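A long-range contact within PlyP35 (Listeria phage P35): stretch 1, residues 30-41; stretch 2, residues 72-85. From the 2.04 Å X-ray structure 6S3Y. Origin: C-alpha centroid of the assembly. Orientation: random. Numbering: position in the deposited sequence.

Stretch 1 30-41: QWKHGTKVKLTK
Stretch 2, residues 72-85: KNSDGSVNATINAH

Six backbone hydrogen bonds join strand 36-41 to strand 78-82, and the turn before the first strand to the end of the second, in antiparallel register (axes 4.7 Å apart at closest approach, 134° between N-to-C directions). Val37 N donates to Ala80 O (2.8 Å) and Ala80 N to Val37 O (3.0 Å); Leu39 N donates to Val78 O (3.0 Å) and Val78 N to Leu39 O (2.7 Å). At Ile82, the end of strand 78-82, the partner is already the turn: Ile82 N donates to Thr35 O and Gly34 N to Ile82 O, both 2.8 Å. Between these rungs lie the non-hydrogen-bonded pairs Lys36-Thr81 (CA-CA 4.5 Å) and Lys38-Asn79 (CA-CA 4.7 Å), whose close backbones permit CA-H...O contacts such as Lys36 CA to Ala80 O, 3.4 Å. Past the ladder, one water accepts from Lys41 N (2.9 Å) and donates to Gly76 O (2.7 Å).

Turns shape both ends. Lys32-Thr35 is type II, with Gly34 at phi/psi 89/-7, a positive phi that favours glycine; Thr35 (chi1 m) closes it, OG1 donating to Lys32 O at 2.6 Å. Asn73-Gly76 is type I; next to it, Ser77 (chi1 p) donates from both N (2.9 Å) and OG (2.6 Å) to Asp75 OD1.

Lys36, Lys38, Asn79 and Thr81 share one sheet face, where the exposed lysines leave their amines free of the other strand. Val37, Leu39, Val78 and Ala80 share the other, an apolar set: Leu39 (m, t) places CD1 4.2 Å from Ala80 CB, and its CB lies 4.2 Å from Val78 CG2. Ile82 (m, m) has the largest covered area, 121 of the 800 Å² buried in total; its CD1 meets Val37 CG2 at 3.8 Å and Trp31 CE3 at 3.6 Å. His33 (chi1 t) brings its ring edge to Ala84, CD2 to N 3.1 Å.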

ATOM      1  N   GLN A  30      -8.759  -2.858  -0.489  1.00 18.06           N
ATOM      2  CA  GLN A  30      -8.140  -1.578  -0.852  1.00 18.29           C
ATOM      3  C   GLN A  30      -9.123  -0.514  -0.401  1.00 19.52           C
ATOM      4  O   GLN A  30     -10.048  -0.190  -1.154  1.00 19.46           O
ATOM      5  CB  GLN A  30      -7.763  -1.616  -2.336  1.00 18.96           C
ATOM      6  CG  GLN A  30      -6.535  -2.480  -2.576  1.00 18.38           C
ATOM      7  CD  GLN A  30      -6.039  -2.481  -3.996  1.00 19.76           C
ATOM      8  OE1 GLN A  30      -6.499  -1.716  -4.832  1.00 18.51           O
ATOM      9  NE2 GLN A  30      -5.117  -3.393  -4.280  1.00 16.59           N
ATOM     10  N   TRP A  31      -8.943  -0.041   0.822  1.00 18.38           N
ATOM     11  CA  TRP A  31      -9.880   0.877   1.491  1.00 19.98           C
ATOM     12  C   TRP A  31      -9.632   2.302   0.989  1.00 21.44           C
ATOM     13  O   TRP A  31      -8.509   2.821   1.176  1.00 20.86           O
ATOM     14  CB  TRP A  31      -9.714   0.812   3.010  1.00 20.06           C
ATOM     15  CG  TRP A  31     -10.370  -0.347   3.702  1.00 20.64           C
ATOM     16  CD1 TRP A  31     -11.605  -0.887   3.482  1.00 20.34           C
ATOM     17  CD2 TRP A  31      -9.832  -1.051   4.838  1.00 19.53           C
ATOM     18  NE1 TRP A  31     -11.851  -1.894   4.375  1.00 20.19           N
ATOM     19  CE2 TRP A  31     -10.792  -2.000   5.235  1.00 19.26           C
ATOM     20  CE3 TRP A  31      -8.634  -0.953   5.559  1.00 19.45           C
ATOM     21  CZ2 TRP A  31     -10.588  -2.855   6.311  1.00 19.06           C
ATOM     22  CZ3 TRP A  31      -8.438  -1.783   6.635  1.00 18.81           C
ATOM     23  CH2 TRP A  31      -9.403  -2.716   7.004  1.00 19.65           C
ATOM     24  N   LYS A  32     -10.683   2.938   0.471  1.00 20.94           N
ATOM     25  CA  LYS A  32     -10.654   4.360   0.051  1.00 23.52           C
ATOM     26  C   LYS A  32     -10.169   5.226   1.216  1.00 19.56           C
ATOM     27  O   LYS A  32     -10.554   4.957   2.386  1.00 19.95           O
ATOM     28  CB  LYS A  32     -12.053   4.779  -0.417  1.00 30.94           C
ATOM     29  CG  LYS A  32     -12.088   6.105  -1.158  1.00 41.67           C
ATOM     30  CD  LYS A  32     -13.464   6.431  -1.709  1.00 52.34           C
ATOM     31  CE  LYS A  32     -14.547   6.432  -0.644  1.00 58.53           C
ATOM     32  NZ  LYS A  32     -15.880   6.771  -1.196  1.00 66.71           N
ATOM     33  N   HIS A  33      -9.388   6.263   0.900  1.00 18.75           N
ATOM     34  CA  HIS A  33      -8.993   7.342   1.844  1.00 18.78           C
ATOM     35  C   HIS A  33     -10.206   7.700   2.704  1.00 22.05           C
ATOM     36  O   HIS A  33     -11.275   7.869   2.122  1.00 19.66           O
ATOM     37  CB  HIS A  33      -8.458   8.562   1.087  1.00 19.80           C
ATOM     38  CG  HIS A  33      -7.788   9.562   1.973  1.00 20.92           C
ATOM     39  ND1 HIS A  33      -8.306  10.811   2.264  1.00 25.64           N
ATOM     40  CD2 HIS A  33      -6.656   9.449   2.700  1.00 19.81           C
ATOM     41  CE1 HIS A  33      -7.431  11.470   3.015  1.00 24.05           C
ATOM     42  NE2 HIS A  33      -6.435  10.640   3.336  1.00 23.35           N
ATOM     43  N   GLY A  34     -10.055   7.761   4.015  1.00 21.46           N
ATOM     44  CA  GLY A  34     -11.127   8.194   4.940  1.00 24.01           C
ATOM     45  C   GLY A  34     -12.025   7.067   5.435  1.00 21.60           C
ATOM     46  O   GLY A  34     -12.813   7.332   6.342  1.00 23.44           O
ATOM     47  N   THR A  35     -11.908   5.842   4.924  1.00 20.56           N
ATOM     48  CA  THR A  35     -12.703   4.696   5.440  1.00 19.35           C
ATOM     49  C   THR A  35     -12.439   4.547   6.945  1.00 21.42           C
ATOM     50  O   THR A  35     -11.281   4.671   7.353  1.00 21.30           O
ATOM     51  CB  THR A  35     -12.375   3.395   4.724  1.00 20.10           C
ATOM     52  OG1 THR A  35     -12.567   3.610   3.330  1.00 17.95           O
ATOM     53  CG2 THR A  35     -13.242   2.239   5.180  1.00 20.09           C
ATOM     54  N   LYS A  36     -13.481   4.296   7.740  1.00 18.97           N
ATOM     55  CA  LYS A  36     -13.353   4.052   9.194  1.00 20.65           C
ATOM     56  C   LYS A  36     -13.377   2.537   9.433  1.00 18.20           C
ATOM     57  O   LYS A  36     -14.236   1.852   8.857  1.00 17.88           O
ATOM     58  CB  LYS A  36     -14.441   4.796   9.976  1.00 21.01           C
ATOM     59  CG  LYS A  36     -14.290   6.310   9.843  1.00 23.98           C
ATOM     60  CD  LYS A  36     -15.156   7.082  10.795  1.00 23.33           C
ATOM     61  CE  LYS A  36     -14.767   8.540  10.742  1.00 22.88           C
ATOM     62  NZ  LYS A  36     -15.449   9.251  11.825  1.00 23.25           N
ATOM     63  N   VAL A  37     -12.437   2.053  10.254  1.00 18.83           N
ATOM     64  CA  VAL A  37     -12.227   0.590  10.448  1.00 17.91           C
ATOM     65  C   VAL A  37     -11.929   0.328  11.911  1.00 18.01           C
ATOM     66  O   VAL A  37     -11.620   1.283  12.692  1.00 15.21           O
ATOM     67  CB  VAL A  37     -11.090   0.083   9.533  1.00 17.97           C
ATOM     68  CG1 VAL A  37     -11.436   0.254   8.064  1.00 19.82           C
ATOM     69  CG2 VAL A  37      -9.756   0.760   9.823  1.00 18.96           C
ATOM     70  N   LYS A  38     -11.953  -0.960  12.275  1.00 18.60           N
ATOM     71  CA  LYS A  38     -11.457  -1.426  13.586  1.00 19.11           C
ATOM     72  C   LYS A  38     -10.227  -2.310  13.328  1.00 15.44           C
ATOM     73  O   LYS A  38     -10.289  -3.171  12.444  1.00 16.51           O
ATOM     74  CB  LYS A  38     -12.570  -2.170  14.321  1.00 22.06           C
ATOM     75  CG  LYS A  38     -12.168  -2.670  15.727  1.00 26.29           C
ATOM     76  CD  LYS A  38     -13.208  -3.540  16.411  1.00 28.66           C
ATOM     77  CE  LYS A  38     -13.514  -4.832  15.675  1.00 33.10           C
ATOM     78  NZ  LYS A  38     -14.776  -5.430  16.150  1.00 34.56           N
ATOM     79  N   LEU A  39      -9.165  -2.083  14.086  1.00 15.31           N
ATOM     80  CA  LEU A  39      -7.858  -2.739  13.884  1.00 15.69           C
ATOM     81  C   LEU A  39      -7.293  -3.095  15.261  1.00 16.85           C
ATOM     82  O   LEU A  39      -7.764  -2.550  16.259  1.00 16.20           O
ATOM     83  CB  LEU A  39      -6.901  -1.798  13.135  1.00 16.09           C
ATOM     84  CG  LEU A  39      -7.260  -1.466  11.690  1.00 15.45           C
ATOM     85  CD1 LEU A  39      -6.349  -0.384  11.143  1.00 16.41           C
ATOM     86  CD2 LEU A  39      -7.231  -2.664  10.765  1.00 15.76           C
ATOM     87  N   THR A  40      -6.238  -3.901  15.292  1.00 17.24           N
ATOM     88  CA  THR A  40      -5.406  -4.141  16.491  1.00 16.63           C
ATOM     89  C   THR A  40      -3.956  -3.974  16.063  1.00 16.03           C
ATOM     90  O   THR A  40      -3.609  -4.477  14.967  1.00 15.66           O
ATOM     91  CB  THR A  40      -5.749  -5.502  17.110  1.00 18.93           C
ATOM     92  OG1 THR A  40      -7.149  -5.539  17.360  1.00 19.73           O
ATOM     93  CG2 THR A  40      -5.003  -5.738  18.399  1.00 21.27           C
ATOM     94  N   LYS A  41      -3.146  -3.299  16.879  1.00 14.64           N
ATOM     95  CA  LYS A  41      -1.696  -3.193  16.594  1.00 18.52           C
ATOM     96  C   LYS A  41      -1.117  -4.617  16.497  1.00 18.11           C
ATOM     97  O   LYS A  41      -1.434  -5.405  17.356  1.00 15.54           O
ATOM     98  CB  LYS A  41      -0.977  -2.391  17.677  1.00 21.49           C
ATOM     99  CG  LYS A  41       0.413  -1.888  17.279  1.00 25.05           C
ATOM    100  CD  LYS A  41       0.369  -0.805  16.266  1.00 34.54           C
ATOM    101  CE  LYS A  41       1.745  -0.192  16.044  1.00 39.42           C
ATOM    102  NZ  LYS A  41       2.094  -0.113  14.599  1.00 39.23           N
ATOM    103  N   LYS A  72      -9.295   4.354  21.372  1.00 19.77           N
ATOM    104  CA  LYS A  72      -8.806   3.025  21.861  1.00 21.24           C
ATOM    105  C   LYS A  72      -9.923   2.268  22.575  1.00 18.39           C
ATOM    106  O   LYS A  72     -10.599   2.874  23.434  1.00 20.67           O
ATOM    107  CB  LYS A  72      -7.632   3.286  22.788  1.00 22.76           C
ATOM    108  CG  LYS A  72      -6.500   4.040  22.117  1.00 25.70           C
ATOM    109  CD  LYS A  72      -5.490   4.513  23.114  1.00 29.55           C
ATOM    110  CE  LYS A  72      -4.240   5.041  22.445  1.00 34.03           C
ATOM    111  NZ  LYS A  72      -3.217   5.309  23.476  1.00 38.32           N
ATOM    112  N   ASN A  73     -10.171   1.022  22.188  1.00 20.06           N
ATOM    113  CA  ASN A  73     -11.228   0.155  22.780  1.00 20.88           C
ATOM    114  C   ASN A  73     -10.630  -0.593  23.992  1.00 23.96           C
ATOM    115  O   ASN A  73      -9.388  -0.751  24.040  1.00 20.53           O
ATOM    116  CB  ASN A  73     -11.828  -0.782  21.736  1.00 20.04           C
ATOM    117  CG  ASN A  73     -12.345  -0.048  20.511  1.00 20.92           C
ATOM    118  OD1 ASN A  73     -12.024  -0.391  19.373  1.00 22.04           O
ATOM    119  ND2 ASN A  73     -13.145   0.963  20.737  1.00 17.45           N
ATOM    120  N   SER A  74     -11.475  -0.991  24.946  1.00 26.55           N
ATOM    121  CA  SER A  74     -11.090  -1.691  26.209  1.00 28.67           C
ATOM    122  C   SER A  74     -10.402  -3.021  25.887  1.00 27.98           C
ATOM    123  O   SER A  74      -9.488  -3.395  26.622  1.00 31.23           O
ATOM    124  CB  SER A  74     -12.301  -1.949  27.089  1.00 28.08           C
ATOM    125  OG  SER A  74     -12.979  -0.736  27.348  1.00 39.75           O
ATOM    126  N   ASP A  75     -10.849  -3.716  24.840  1.00 26.65           N
ATOM    127  CA  ASP A  75     -10.300  -5.040  24.451  1.00 28.24           C
ATOM    128  C   ASP A  75      -8.916  -4.908  23.784  1.00 29.90           C
ATOM    129  O   ASP A  75      -8.415  -5.926  23.330  1.00 35.67           O
ATOM    130  CB  ASP A  75     -11.275  -5.784  23.540  1.00 31.05           C
ATOM    131  CG  ASP A  75     -11.434  -5.181  22.154  1.00 29.63           C
ATOM    132  OD1 ASP A  75     -10.765  -4.155  21.856  1.00 30.91           O
ATOM    133  OD2 ASP A  75     -12.264  -5.696  21.422  1.00 31.44           O
ATOM    134  N   GLY A  76      -8.317  -3.716  23.720  1.00 26.21           N
ATOM    135  CA  GLY A  76      -6.981  -3.475  23.136  1.00 25.02           C
ATOM    136  C   GLY A  76      -6.994  -3.208  21.629  1.00 21.93           C
ATOM    137  O   GLY A  76      -5.911  -2.895  21.105  1.00 23.35           O
ATOM    138  N   SER A  77      -8.141  -3.312  20.956  1.00 19.75           N
ATOM    139  CA  SER A  77      -8.307  -2.869  19.550  1.00 20.04           C
ATOM    140  C   SER A  77      -8.369  -1.340  19.483  1.00 21.23           C
ATOM    141  O   SER A  77      -8.427  -0.706  20.552  1.00 18.77           O
ATOM    142  CB  SER A  77      -9.504  -3.506  18.903  1.00 20.14           C
ATOM    143  OG  SER A  77     -10.738  -3.067  19.472  1.00 21.44           O
ATOM    144  N   VAL A  78      -8.338  -0.771  18.273  1.00 21.08           N
ATOM    145  CA  VAL A  78      -8.392   0.691  18.044  1.00 18.38           C
ATOM    146  C   VAL A  78      -9.408   0.972  16.933  1.00 18.96           C
ATOM    147  O   VAL A  78      -9.704   0.070  16.090  1.00 16.47           O
ATOM    148  CB  VAL A  78      -7.006   1.273  17.721  1.00 17.89           C
ATOM    149  CG1 VAL A  78      -6.058   1.127  18.884  1.00 18.86           C
ATOM    150  CG2 VAL A  78      -6.406   0.667  16.476  1.00 19.04           C
ATOM    151  N   ASN A  79      -9.962   2.185  16.951  1.00 19.04           N
ATOM    152  CA  ASN A  79     -10.819   2.683  15.849  1.00 17.64           C
ATOM    153  C   ASN A  79      -9.925   3.623  15.042  1.00 16.21           C
ATOM    154  O   ASN A  79      -9.224   4.437  15.675  1.00 15.45           O
ATOM    155  CB  ASN A  79     -12.102   3.279  16.395  1.00 18.57           C
ATOM    156  CG  ASN A  79     -12.726   2.397  17.453  1.00 19.47           C
ATOM    157  OD1 ASN A  79     -13.118   1.243  17.220  1.00 18.83           O
ATOM    158  ND2 ASN A  79     -12.766   2.936  18.656  1.00 19.40           N
ATOM    159  N   ALA A  80      -9.883   3.450  13.727  1.00 16.13           N
ATOM    160  CA  ALA A  80      -8.923   4.182  12.879  1.00 17.24           C
ATOM    161  C   ALA A  80      -9.588   4.631  11.587  1.00 17.73           C
ATOM    162  O   ALA A  80     -10.566   3.977  11.144  1.00 18.31           O
ATOM    163  CB  ALA A  80      -7.701   3.332  12.572  1.00 16.66           C
ATOM    164  N   THR A  81      -9.032   5.682  10.998  1.00 17.11           N
ATOM    165  CA  THR A  81      -9.397   6.201   9.667  1.00 18.46           C
ATOM    166  C   THR A  81      -8.261   5.896   8.695  1.00 16.71           C
ATOM    167  O   THR A  81      -7.116   6.133   9.049  1.00 17.59           O
ATOM    168  CB  THR A  81      -9.684   7.712   9.767  1.00 18.40           C
ATOM    169  OG1 THR A  81     -10.767   7.833  10.687  1.00 19.31           O
ATOM    170  CG2 THR A  81     -10.034   8.326   8.420  1.00 20.67           C
ATOM    171  N   ILE A  82      -8.568   5.361   7.531  1.00 16.69           N
ATOM    172  CA  ILE A  82      -7.537   5.035   6.510  1.00 16.26           C
ATOM    173  C   ILE A  82      -6.957   6.322   5.926  1.00 18.26           C
ATOM    174  O   ILE A  82      -7.723   7.229   5.500  1.00 19.14           O
ATOM    175  CB  ILE A  82      -8.102   4.088   5.440  1.00 16.36           C
ATOM    176  CG1 ILE A  82      -8.602   2.799   6.083  1.00 16.47           C
ATOM    177  CG2 ILE A  82      -7.080   3.819   4.351  1.00 16.03           C
ATOM    178  CD1 ILE A  82      -7.606   2.189   7.091  1.00 17.28           C
ATOM    179  N   ASN A  83      -5.633   6.383   5.911  1.00 18.75           N
ATOM    180  CA  ASN A  83      -4.799   7.410   5.230  1.00 18.59           C
ATOM    181  C   ASN A  83      -4.159   6.761   4.003  1.00 19.38           C
ATOM    182  O   ASN A  83      -3.176   6.010   4.159  1.00 19.42           O
ATOM    183  CB  ASN A  83      -3.785   7.985   6.221  1.00 20.23           C
ATOM    184  CG  ASN A  83      -2.852   8.979   5.581  1.00 22.42           C
ATOM    185  OD1 ASN A  83      -3.292  10.008   5.107  1.00 23.69           O
ATOM    186  ND2 ASN A  83      -1.569   8.676   5.535  1.00 20.37           N
ATOM    187  N   ALA A  84      -4.728   6.985   2.840  1.00 18.35           N
ATOM    188  CA  ALA A  84      -4.281   6.400   1.563  1.00 18.73           C
ATOM    189  C   ALA A  84      -2.911   6.974   1.163  1.00 19.27           C
ATOM    190  O   ALA A  84      -2.763   8.175   1.153  1.00 19.51           O
ATOM    191  CB  ALA A  84      -5.327   6.597   0.496  1.00 20.18           C
ATOM    192  N   HIS A  85      -1.989   6.095   0.798  1.00 17.17           N
ATOM    193  CA  HIS A  85      -0.682   6.432   0.154  1.00 17.85           C
ATOM    194  C   HIS A  85      -0.054   5.130  -0.314  1.00 17.21           C
ATOM    195  O   HIS A  85      -0.533   4.045   0.091  1.00 17.07           O
ATOM    196  CB  HIS A  85       0.252   7.221   1.085  1.00 19.01           C
ATOM    197  CG  HIS A  85       1.007   6.396   2.074  1.00 20.06           C
ATOM    198  ND1 HIS A  85       0.663   6.366   3.417  1.00 22.20           N
ATOM    199  CD2 HIS A  85       2.074   5.557   1.942  1.00 20.36           C
ATOM    200  CE1 HIS A  85       1.505   5.588   4.073  1.00 21.48           C
ATOM    201  NE2 HIS A  85       2.361   5.074   3.191  1.00 22.55           N
TER
HETATM  202  O   HOH W   1      -4.433  -1.976  19.086  1.00 25.61           O